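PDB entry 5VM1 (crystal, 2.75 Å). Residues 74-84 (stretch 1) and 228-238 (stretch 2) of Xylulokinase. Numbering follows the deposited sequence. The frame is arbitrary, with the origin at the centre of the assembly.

Stretch 1, residues 74-84: EFSAITGIGLS
Stretch 2, residues 228-238: EWSLTASVIVA

Two segments far apart in sequence can be joined edge to edge when their backbones run the same way and exchange hydrogen bonds in parallel register, and this contact in xylulokinase is a compact example. The strand of residues 78-84 lies beside the short strand 236-238, their axes 4.6 Å apart at closest approach and their N-to-C directions inclined by 25°. Three backbone bonds fix the register. Ile236 N donates to Thr79 O at 3.1 Å, Ile81 N to Ile236 O at 2.8 Å, and Ala238 N to Ile81 O at 2.8 Å, with N-H...O angles of 154°, 156° and 168°. Ile81 and Ile236 thus each use both backbone polar groups across the seam, the alternation expected of parallel strands. Gly80 faces Ile236 and Ile81 faces Val237, with each pair of CA atoms 4.7 Å apart.

The same carbonyls also receive CA-H...O contacts: Val235 CA lies 3.4 Å from Thr79 O, Gly80 CA 3.2 Å from Ile236 O, and Val237 CA 3.3 Å from Ile81 O. Extended backbone supports this ladder, with phi/psi of -126/131 at Ile81, -83/139 at Ile236 and -107/128 at Val237. Thr79, at -108/-29, departs from that conformation, yet its carbonyl still reaches Ile236.

Before the strands, the polar contacts loosen. The first stretch leaves a helix through Ala77 (-91/14), with Ala77 N bonded to Glu74 O and Ile78 N to Phe75 O, both at 3.1 Å. In the second, Ser230 has positive phi (58/73) just after a helix, and the chain continues through Leu231, modelled only to CB, to Thr232 (-74/-36). Here Thr232 N donates a weak hydrogen bond to Ser76 O at 3.3 Å and 162°. A second weak bond links Ser76 OG and Thr232 OG1 at 3.4 Å, with chi1 t for the serine and m for the threonine. The serine hydroxyl is less certainly placed, because Ser76 OG sits an implausible 2.2 Å from Ser230 O.

Apolar packing completes the contact. Ile81 and Val237 project to the same face of the sheet, where Ile81 CB lies 4.4 Å from Val237 CG2. Ile81 (chi1 m, chi2 t) also extends its CD1 to 3.7 Å from Val235 CG1; Val235 and Val237 are both t. Flanking this centre, Ile78 CG2 approaches Val235 CG1 at 4.2 Å, and Leu83 CD1 approaches Val237 CG1 at 4.2 Å; Ile78 and Leu83 share the m, t rotamer. Ile236 (m, t) points to the other face, the one to which a CB on Gly80 would project.

At the far end, Phe75 (chi1 t, chi2 -85°) directs its ring edge toward the face of Trp229 (chi1 m, chi2 -41°). The phenyl and five-membered ring centroids are 5.9 Å apart, their planes at 86°, and Phe75 CE1 comes within 3.7 Å of Trp229 CB. Together the stretches bury 651 Å².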

# COMPACT_ATOMS: atom_id res chain seq x y z
N GLU A 74 22.44 -9.26 19.62
CA GLU A 74 21.60 -8.11 19.27
C GLU A 74 20.13 -8.49 19.24
O GLU A 74 19.28 -7.70 19.67
CB GLU A 74 22.05 -7.52 17.93
CG GLU A 74 23.46 -6.96 17.96
CD GLU A 74 24.26 -7.25 16.70
OE1 GLU A 74 24.57 -8.44 16.44
OE2 GLU A 74 24.59 -6.28 15.98
N PHE A 75 19.81 -9.68 18.74
CA PHE A 75 18.41 -10.09 18.71
C PHE A 75 17.87 -10.20 20.12
O PHE A 75 16.72 -9.82 20.38
CB PHE A 75 18.24 -11.42 17.97
CG PHE A 75 16.80 -11.72 17.63
CD1 PHE A 75 15.97 -12.34 18.55
CD2 PHE A 75 16.28 -11.36 16.40
CE1 PHE A 75 14.64 -12.61 18.25
CE2 PHE A 75 14.95 -11.62 16.09
CZ PHE A 75 14.14 -12.25 17.03
N SER A 76 18.69 -10.69 21.05
CA SER A 76 18.18 -10.83 22.40
C SER A 76 17.93 -9.49 23.09
O SER A 76 17.19 -9.45 24.08
CB SER A 76 19.12 -11.69 23.22
OG SER A 76 18.42 -12.13 24.37
N ALA A 77 18.46 -8.40 22.56
CA ALA A 77 18.27 -7.08 23.15
C ALA A 77 17.05 -6.37 22.58
O ALA A 77 16.90 -5.16 22.78
CB ALA A 77 19.52 -6.22 22.94
N ILE A 78 16.19 -7.11 21.88
CA ILE A 78 14.96 -6.55 21.34
C ILE A 78 14.00 -6.23 22.47
O ILE A 78 13.70 -7.08 23.32
CB ILE A 78 14.32 -7.52 20.33
CG1 ILE A 78 15.08 -7.54 19.01
CG2 ILE A 78 12.85 -7.21 20.13
CD1 ILE A 78 14.76 -8.75 18.15
N THR A 79 13.52 -4.99 22.51
CA THR A 79 12.56 -4.54 23.51
C THR A 79 11.17 -4.32 22.92
O THR A 79 10.18 -4.49 23.64
CB THR A 79 13.07 -3.24 24.17
OG1 THR A 79 14.34 -3.49 24.76
CG2 THR A 79 12.14 -2.78 25.28
N GLY A 80 11.07 -3.97 21.64
CA GLY A 80 9.79 -3.85 20.97
C GLY A 80 9.83 -4.48 19.59
O GLY A 80 10.88 -4.55 18.95
N ILE A 81 8.65 -4.93 19.14
CA ILE A 81 8.44 -5.52 17.82
C ILE A 81 7.30 -4.77 17.12
O ILE A 81 6.25 -4.55 17.71
CB ILE A 81 8.11 -7.03 17.92
CG1 ILE A 81 9.34 -7.80 18.40
CG2 ILE A 81 7.60 -7.59 16.60
CD1 ILE A 81 9.10 -9.26 18.69
N GLY A 82 7.52 -4.37 15.87
CA GLY A 82 6.48 -3.74 15.07
C GLY A 82 6.11 -4.59 13.87
O GLY A 82 6.97 -5.22 13.26
N LEU A 83 4.83 -4.59 13.53
CA LEU A 83 4.28 -5.41 12.45
C LEU A 83 3.79 -4.58 11.26
O LEU A 83 3.25 -3.48 11.41
CB LEU A 83 3.11 -6.28 12.95
CG LEU A 83 3.40 -7.21 14.10
CD1 LEU A 83 2.21 -8.09 14.44
CD2 LEU A 83 4.57 -8.03 13.73
N SER A 84 3.94 -5.16 10.07
CA SER A 84 3.41 -4.61 8.83
C SER A 84 2.81 -5.74 8.01
O SER A 84 3.29 -6.88 8.08
CB SER A 84 4.47 -3.92 8.00
OG SER A 84 3.94 -3.57 6.74
N GLU A 228 12.09 -18.99 23.30
CA GLU A 228 12.53 -19.74 22.14
C GLU A 228 13.66 -19.01 21.41
O GLU A 228 14.52 -19.66 20.79
CB GLU A 228 11.34 -20.00 21.21
CG GLU A 228 11.63 -20.87 20.00
CD GLU A 228 10.38 -21.18 19.20
OE1 GLU A 228 9.37 -21.58 19.82
OE2 GLU A 228 10.38 -20.99 17.96
N TRP A 229 13.67 -17.68 21.48
CA TRP A 229 14.71 -16.83 20.89
C TRP A 229 15.56 -16.14 21.95
O TRP A 229 16.42 -15.31 21.61
CB TRP A 229 14.07 -15.79 19.96
CG TRP A 229 13.12 -16.40 18.97
CD1 TRP A 229 13.30 -17.56 18.28
CD2 TRP A 229 11.83 -15.89 18.58
NE1 TRP A 229 12.22 -17.81 17.48
CE2 TRP A 229 11.30 -16.80 17.64
CE3 TRP A 229 11.09 -14.77 18.93
CZ2 TRP A 229 10.04 -16.61 17.04
CZ3 TRP A 229 9.85 -14.58 18.34
CH2 TRP A 229 9.34 -15.50 17.41
N SER A 230 15.34 -16.46 23.23
CA SER A 230 16.06 -15.89 24.37
C SER A 230 15.93 -14.37 24.39
O SER A 230 16.86 -13.62 24.09
CB SER A 230 17.53 -16.34 24.35
OG SER A 230 17.65 -17.66 24.83
N LEU A 231 14.74 -13.93 24.77
CA LEU A 231 14.46 -12.51 24.91
C LEU A 231 14.71 -12.07 26.35
O LEU A 231 14.18 -12.67 27.29
CB LEU A 231 13.02 -12.20 24.48
N THR A 232 15.51 -11.01 26.51
CA THR A 232 15.96 -10.56 27.83
C THR A 232 14.85 -9.87 28.61
O THR A 232 14.77 -10.01 29.84
CB THR A 232 17.17 -9.61 27.68
OG1 THR A 232 18.32 -10.35 27.24
CG2 THR A 232 17.51 -8.91 28.99
N ALA A 233 13.98 -9.13 27.94
CA ALA A 233 13.01 -8.29 28.63
C ALA A 233 11.60 -8.57 28.14
O ALA A 233 11.37 -9.33 27.19
CB ALA A 233 13.33 -6.80 28.46
N SER A 234 10.65 -7.93 28.83
CA SER A 234 9.27 -7.88 28.37
C SER A 234 9.22 -7.20 27.01
O SER A 234 9.59 -6.03 26.87
CB SER A 234 8.41 -7.12 29.39
OG SER A 234 7.10 -6.93 28.90
N VAL A 235 8.80 -7.96 25.99
CA VAL A 235 8.83 -7.50 24.60
C VAL A 235 7.45 -6.98 24.23
O VAL A 235 6.50 -7.77 24.09
CB VAL A 235 9.28 -8.61 23.65
CG1 VAL A 235 9.38 -8.10 22.24
CG2 VAL A 235 10.61 -9.18 24.09
N ILE A 236 7.34 -5.68 23.99
CA ILE A 236 6.08 -5.06 23.58
C ILE A 236 5.91 -5.23 22.08
O ILE A 236 6.89 -5.14 21.32
CB ILE A 236 6.07 -3.56 23.97
CG1 ILE A 236 5.68 -3.36 25.44
CG2 ILE A 236 5.18 -2.74 23.04
CD1 ILE A 236 6.16 -2.01 26.01
N VAL A 237 4.69 -5.53 21.64
CA VAL A 237 4.34 -5.58 20.21
C VAL A 237 3.49 -4.37 19.86
O VAL A 237 2.47 -4.10 20.51
CB VAL A 237 3.63 -6.89 19.83
CG1 VAL A 237 3.40 -6.92 18.33
CG2 VAL A 237 4.46 -8.09 20.22
N ALA A 238 3.89 -3.64 18.82
CA ALA A 238 3.19 -2.43 18.42
C ALA A 238 1.90 -2.77 17.66
O ALA A 238 1.65 -3.91 17.25
CB ALA A 238 4.08 -1.54 17.56